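Local coordinates for Non-structural protein 2 (Human rotavirus C, PDB 2GU0), which probably hydrolyses nucleoside triphosphates and binds and unwinds RNA, assembling into octamers that serve replication and packaging of the viral genome, at residues D182-T187 and W223-H228; A214-G219 and S229-H234. All blocks are in the same frame, centred on the assembly; numbering follows the deposited sequence.

Contact 1: residues D182-T187 and W223-H228; sequences DEYKIT and WRLVLH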
loop_
_atom_site.group_PDB
_atom_site.type_symbol
_atom_site.label_atom_id
_atom_site.label_comp_id
_atom_site.label_asym_id
_atom_site.label_seq_id
_atom_site.Cartn_x
_atom_site.Cartn_y
_atom_site.Cartn_z
ATOM N N ASP A 182 12.793 32.209 -11.190
ATOM C CA ASP A 182 13.269 32.246 -9.809
ATOM C C ASP A 182 12.990 33.667 -9.308
ATOM O O ASP A 182 13.765 34.586 -9.563
ATOM C CB ASP A 182 14.779 31.951 -9.808
ATOM C CG ASP A 182 15.357 31.742 -8.414
ATOM O OD1 ASP A 182 15.384 32.691 -7.603
ATOM O OD2 ASP A 182 15.800 30.613 -8.128
ATOM N N GLU A 183 11.882 33.857 -8.605
ATOM C CA GLU A 183 11.549 35.188 -8.125
ATOM C C GLU A 183 11.067 35.228 -6.683
ATOM O O GLU A 183 10.712 34.208 -6.111
ATOM C CB GLU A 183 10.448 35.793 -8.994
ATOM C CG GLU A 183 10.667 35.676 -10.482
ATOM C CD GLU A 183 9.492 36.213 -11.271
ATOM O OE1 GLU A 183 8.406 35.620 -11.169
ATOM O OE2 GLU A 183 9.638 37.225 -11.985
ATOM N N TYR A 184 11.064 36.429 -6.114
ATOM C CA TYR A 184 10.565 36.678 -4.767
ATOM C C TYR A 184 9.794 37.983 -4.872
ATOM O O TYR A 184 9.953 38.724 -5.847
ATOM C CB TYR A 184 11.697 36.858 -3.756
ATOM C CG TYR A 184 12.591 35.662 -3.614
ATOM C CD1 TYR A 184 13.554 35.384 -4.579
ATOM C CD2 TYR A 184 12.491 34.814 -2.515
ATOM C CE1 TYR A 184 14.403 34.293 -4.453
ATOM C CE2 TYR A 184 13.334 33.722 -2.378
ATOM C CZ TYR A 184 14.288 33.470 -3.355
ATOM O OH TYR A 184 15.146 32.410 -3.257
ATOM N N LYS A 185 8.959 38.274 -3.884
ATOM C CA LYS A 185 8.198 39.515 -3.915
ATOM C C LYS A 185 8.304 40.302 -2.609
ATOM O O LYS A 185 8.163 39.749 -1.517
ATOM C CB LYS A 185 6.727 39.232 -4.229
ATOM C CG LYS A 185 5.913 40.498 -4.466
ATOM C CD LYS A 185 4.436 40.227 -4.747
ATOM C CE LYS A 185 4.215 39.604 -6.107
ATOM N NZ LYS A 185 2.766 39.478 -6.406
ATOM N N ILE A 186 8.560 41.601 -2.740
ATOM C CA ILE A 186 8.672 42.511 -1.605
ATOM C C ILE A 186 7.386 43.318 -1.531
ATOM O O ILE A 186 6.991 43.938 -2.505
ATOM C CB ILE A 186 9.806 43.506 -1.823
ATOM C CG1 ILE A 186 11.100 42.771 -2.152
ATOM C CG2 ILE A 186 9.978 44.368 -0.602
ATOM C CD1 ILE A 186 12.210 43.714 -2.543
ATOM N N THR A 187 6.720 43.322 -0.389
ATOM C CA THR A 187 5.489 44.098 -0.265
ATOM C C THR A 187 5.543 44.828 1.053
ATOM O O THR A 187 6.060 44.285 2.014
ATOM C CB THR A 187 4.228 43.191 -0.274
ATOM O OG1 THR A 187 4.252 42.320 0.861
ATOM C CG2 THR A 187 4.183 42.352 -1.523
ATOM N N TRP A 223 7.314 45.102 -5.045
ATOM C CA TRP A 223 8.478 44.818 -5.874
ATOM C C TRP A 223 8.812 43.358 -6.120
ATOM O O TRP A 223 8.509 42.480 -5.314
ATOM C CB TRP A 223 9.685 45.530 -5.260
ATOM C CG TRP A 223 9.405 46.968 -5.008
ATOM C CD1 TRP A 223 9.633 48.001 -5.858
ATOM C CD2 TRP A 223 8.725 47.521 -3.880
ATOM N NE1 TRP A 223 9.132 49.166 -5.337
ATOM C CE2 TRP A 223 8.567 48.899 -4.121
ATOM C CE3 TRP A 223 8.223 46.981 -2.689
ATOM C CZ2 TRP A 223 7.927 49.755 -3.218
ATOM C CZ3 TRP A 223 7.582 47.830 -1.785
ATOM C CH2 TRP A 223 7.440 49.207 -2.058
ATOM N N ARG A 224 9.456 43.106 -7.250
ATOM C CA ARG A 224 9.842 41.754 -7.604
ATOM C C ARG A 224 11.367 41.615 -7.698
ATOM O O ARG A 224 12.029 42.372 -8.400
ATOM C CB ARG A 224 9.177 41.358 -8.935
ATOM C CG ARG A 224 9.259 39.866 -9.248
ATOM C CD ARG A 224 8.341 39.460 -10.394
ATOM N NE ARG A 224 6.934 39.566 -10.024
ATOM C CZ ARG A 224 6.068 38.551 -10.043
ATOM N NH1 ARG A 224 6.459 37.332 -10.412
ATOM N NH2 ARG A 224 4.797 38.763 -9.705
ATOM N N LEU A 225 11.916 40.662 -6.951
ATOM C CA LEU A 225 13.348 40.384 -6.977
ATOM C C LEU A 225 13.543 39.441 -8.157
ATOM O O LEU A 225 13.046 38.314 -8.131
ATOM C CB LEU A 225 13.797 39.693 -5.683
ATOM C CG LEU A 225 13.875 40.594 -4.449
ATOM C CD1 LEU A 225 14.102 39.764 -3.216
ATOM C CD2 LEU A 225 14.997 41.596 -4.621
ATOM N N VAL A 226 14.244 39.903 -9.190
ATOM C CA VAL A 226 14.466 39.088 -10.376
ATOM C C VAL A 226 15.944 38.850 -10.620
ATOM O O VAL A 226 16.785 39.593 -10.118
ATOM C CB VAL A 226 13.843 39.749 -11.619
ATOM C CG1 VAL A 226 12.353 39.920 -11.406
ATOM C CG2 VAL A 226 14.484 41.107 -11.883
ATOM N N LEU A 227 16.263 37.805 -11.375
ATOM C CA LEU A 227 17.656 37.489 -11.671
ATOM C C LEU A 227 18.244 38.533 -12.607
ATOM O O LEU A 227 17.565 38.991 -13.530
ATOM C CB LEU A 227 17.775 36.108 -12.328
ATOM C CG LEU A 227 18.084 34.846 -11.507
ATOM C CD1 LEU A 227 18.196 35.185 -10.043
ATOM C CD2 LEU A 227 17.007 33.807 -11.755
ATOM N N HIS A 228 19.502 38.911 -12.370
ATOM C CA HIS A 228 20.160 39.899 -13.223
ATOM C C HIS A 228 20.028 39.460 -14.681
ATOM O O HIS A 228 19.849 40.285 -15.583
ATOM C CB HIS A 228 21.640 40.039 -12.854
ATOM C CG HIS A 228 21.881 40.697 -11.528
ATOM N ND1 HIS A 228 21.284 41.886 -11.167
ATOM C CD2 HIS A 228 22.683 40.353 -10.493
ATOM C CE1 HIS A 228 21.710 42.245 -9.969
ATOM N NE2 HIS A 228 22.560 41.332 -9.538
#
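Arg-224 reaches Glu-183 across the strands through two torsions: CG lies anti to the backbone N, and a bend at chi3 (-68°) turns NE off the line of the otherwise extended side chain. NH1 then meets Glu-183 OE1 at 2.7 Å in a salt bridge. The bond uses the edge of the guanidinium, with OE1 almost in its plane, but NH1 comes to the oxygen from above the carboxylate plane, the two flat groups being turned 56° apart. On the other flank of the guanidinium, NH2 is 3.9 Å from Lys-185 NZ. These like charges are probably tolerated because Lys-185 NZ makes salt bridges with Glu-147 and Glu-153.

Tyr-184, Ile-186, Trp-223 and Leu-225 share the opposite face of the sheet. Ile-186 lies crosswise to both of its apolar partners, with CG2 3.8 Å from Trp-223 CE3 on the indole's benzene half and CD1 4.0 Å from Leu-225 CG. The end of Tyr-184 leads away from residues 223-228, and its ring makes edge-to-face contacts with Phe-210 and Phe-213.

Between Ile-186 and Trp-223 both backbone bonds of the hydrogen-bonded pair form, Ile-186 N to Trp-223 O at 2.7 Å and Trp-223 N to Ile-186 O at 2.8 Å. At Tyr-184 and Leu-225 one bond of the pair is weak, Tyr-184 N to Leu-225 O measuring 3.4 Å. Here, antiparallel strands separate a face carrying Lys-185 and Arg-224 from a largely apolar one, within the five-stranded sheet of a HIT-like domain; Lys-185 and Arg-224 are both predicted to bind ATP.

Contact 2: residues A214-G219 and S229-H234; sequences AAISHG and SQLMSH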
loop_
_atom_site.group_PDB
_atom_site.type_symbol
_atom_site.label_atom_id
_atom_site.label_comp_id
_atom_site.label_asym_id
_atom_site.label_seq_id
_atom_site.Cartn_x
_atom_site.Cartn_y
_atom_site.Cartn_z
ATOM N N ALA A 214 17.705 41.756 -8.475
ATOM C CA ALA A 214 17.504 43.194 -8.548
ATOM C C ALA A 214 16.029 43.428 -8.258
ATOM O O ALA A 214 15.164 42.822 -8.882
ATOM C CB ALA A 214 17.857 43.711 -9.934
ATOM N N ALA A 215 15.749 44.290 -7.294
ATOM C CA ALA A 215 14.382 44.591 -6.927
ATOM C C ALA A 215 13.851 45.647 -7.874
ATOM O O ALA A 215 14.364 46.770 -7.910
ATOM C CB ALA A 215 14.335 45.091 -5.508
ATOM N N ILE A 216 12.829 45.281 -8.646
ATOM C CA ILE A 216 12.227 46.201 -9.605
ATOM C C ILE A 216 10.769 46.506 -9.268
ATOM O O ILE A 216 10.203 45.945 -8.328
ATOM C CB ILE A 216 12.275 45.625 -11.037
ATOM C CG1 ILE A 216 11.458 44.343 -11.110
ATOM C CG2 ILE A 216 13.709 45.347 -11.445
ATOM C CD1 ILE A 216 11.467 43.690 -12.478
ATOM N N SER A 217 10.171 47.413 -10.032
ATOM C CA SER A 217 8.772 47.762 -9.848
ATOM C C SER A 217 8.120 47.986 -11.192
ATOM O O SER A 217 8.677 48.667 -12.050
ATOM C CB SER A 217 8.612 49.028 -9.025
ATOM O OG SER A 217 7.256 49.447 -9.050
ATOM N N HIS A 218 6.937 47.404 -11.368
ATOM C CA HIS A 218 6.192 47.550 -12.605
ATOM C C HIS A 218 5.295 48.784 -12.486
ATOM O O HIS A 218 4.333 48.932 -13.230
ATOM C CB HIS A 218 5.333 46.313 -12.866
ATOM C CG HIS A 218 6.112 45.036 -12.976
ATOM N ND1 HIS A 218 7.160 44.874 -13.858
ATOM C CD2 HIS A 218 5.966 43.845 -12.342
ATOM C CE1 HIS A 218 7.624 43.638 -13.765
ATOM N NE2 HIS A 218 6.919 42.994 -12.853
ATOM N N GLY A 219 5.610 49.664 -11.542
ATOM C CA GLY A 219 4.816 50.866 -11.370
ATOM C C GLY A 219 4.019 50.958 -10.080
ATOM O O GLY A 219 3.818 52.054 -9.556
ATOM N N SER A 229 20.100 38.152 -14.901
ATOM C CA SER A 229 19.970 37.587 -16.237
ATOM C C SER A 229 18.513 37.620 -16.682
ATOM O O SER A 229 18.074 36.775 -17.444
ATOM C CB SER A 229 20.463 36.140 -16.246
ATOM O OG SER A 229 19.606 35.304 -15.484
ATOM N N GLN A 230 17.758 38.590 -16.193
ATOM C CA GLN A 230 16.347 38.711 -16.552
ATOM C C GLN A 230 15.965 40.169 -16.543
ATOM O O GLN A 230 14.936 40.556 -17.081
ATOM C CB GLN A 230 15.465 37.985 -15.539
ATOM C CG GLN A 230 15.686 36.494 -15.449
ATOM C CD GLN A 230 15.307 35.787 -16.721
ATOM O OE1 GLN A 230 14.206 35.989 -17.259
ATOM N NE2 GLN A 230 16.207 34.942 -17.214
ATOM N N LEU A 231 16.802 40.970 -15.903
ATOM C CA LEU A 231 16.573 42.398 -15.792
ATOM C C LEU A 231 16.132 43.013 -17.129
ATOM O O LEU A 231 15.206 43.821 -17.157
ATOM C CB LEU A 231 17.841 43.067 -15.247
ATOM C CG LEU A 231 17.703 44.437 -14.585
ATOM C CD1 LEU A 231 16.460 44.490 -13.708
ATOM C CD2 LEU A 231 18.946 44.712 -13.767
ATOM N N MET A 232 16.780 42.624 -18.228
ATOM C CA MET A 232 16.411 43.138 -19.549
ATOM C C MET A 232 14.938 42.859 -19.843
ATOM O O MET A 232 14.138 43.781 -19.984
ATOM C CB MET A 232 17.266 42.495 -20.644
ATOM C CG MET A 232 18.606 43.172 -20.882
ATOM S SD MET A 232 18.457 44.867 -21.493
ATOM C CE MET A 232 18.038 44.525 -23.188
ATOM N N SER A 233 14.595 41.577 -19.935
ATOM C CA SER A 233 13.229 41.134 -20.202
ATOM C C SER A 233 12.164 41.980 -19.528
ATOM O O SER A 233 11.271 42.503 -20.183
ATOM C CB SER A 233 13.068 39.690 -19.757
ATOM O OG SER A 233 14.045 38.887 -20.381
ATOM N N HIS A 234 12.250 42.091 -18.213
ATOM C CA HIS A 234 11.292 42.877 -17.457
ATOM C C HIS A 234 11.368 44.326 -17.897
ATOM O O HIS A 234 10.382 45.062 -17.829
ATOM C CB HIS A 234 11.601 42.768 -15.968
ATOM C CG HIS A 234 11.359 41.405 -15.408
ATOM N ND1 HIS A 234 10.115 40.982 -14.997
ATOM C CD2 HIS A 234 12.193 40.355 -15.231
ATOM C CE1 HIS A 234 10.192 39.729 -14.590
ATOM N NE2 HIS A 234 11.443 39.324 -14.721
#
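Ile-216 packs against both Leu-231 and His-234, joining the strand 213-216 to the first turn of the helix that begins after the N-cap residue Gln-230. Its CG1 lies between the backbone N and the carbonyl carbon (chi1 63°), with CG2 anti to the carbonyl carbon, and the two branches diverge to different partners. CG2 touches Leu-231 CD1 at 3.7 Å, the two side chains sliding past each other in opposite directions. The other branch ends in CD1, which lies 3.6 Å from His-234 CB and also touches CG at the root of the imidazole, the Ile-216 and His-234 side chains crossing at about a right angle. Ala-214 CB adds a lighter touch on Leu-231 CD1 at 4.1 Å. Trp-266 of the helix 264-275 touches all three of the larger side chains and closes this buried cluster.

The other end is looser, and His-218 there is partly exposed. Its ring meets that of His-234 rim to rim, with His-218 CE1 approaching His-234 ND1 at 3.8 Å.

No hydrogen bond spans the two segments; the contact is one of van der Waals packing, consistent with a largely hydrophobic interface beside His-218, which is predicted to contribute to ATP binding.

In the fold
Contacts 1 and 2, with centres about 8 Å apart, share one sheet: contact 1 pairs two of its strands, and contact 2 packs a helix on its neighbouring edge strand. Strand 222-227 of contact 1 pairs with strand 213-216 of contact 2: Val-226 O lies 2.9 Å from Ala-214 N, and Arg-224 O 3.0 Å from Ile-216 N, both probable hydrogen bonds. Beyond strand 222-227 a short loop leads into the helix 231-243, whose His-234 touches both Glu-183 and Val-226. Both contacts border the predicted NTPase site. The Lys-185 and His-218 side chains lie about 4 Å and about 5 Å, respectively, from that of the predicted catalytic His-222.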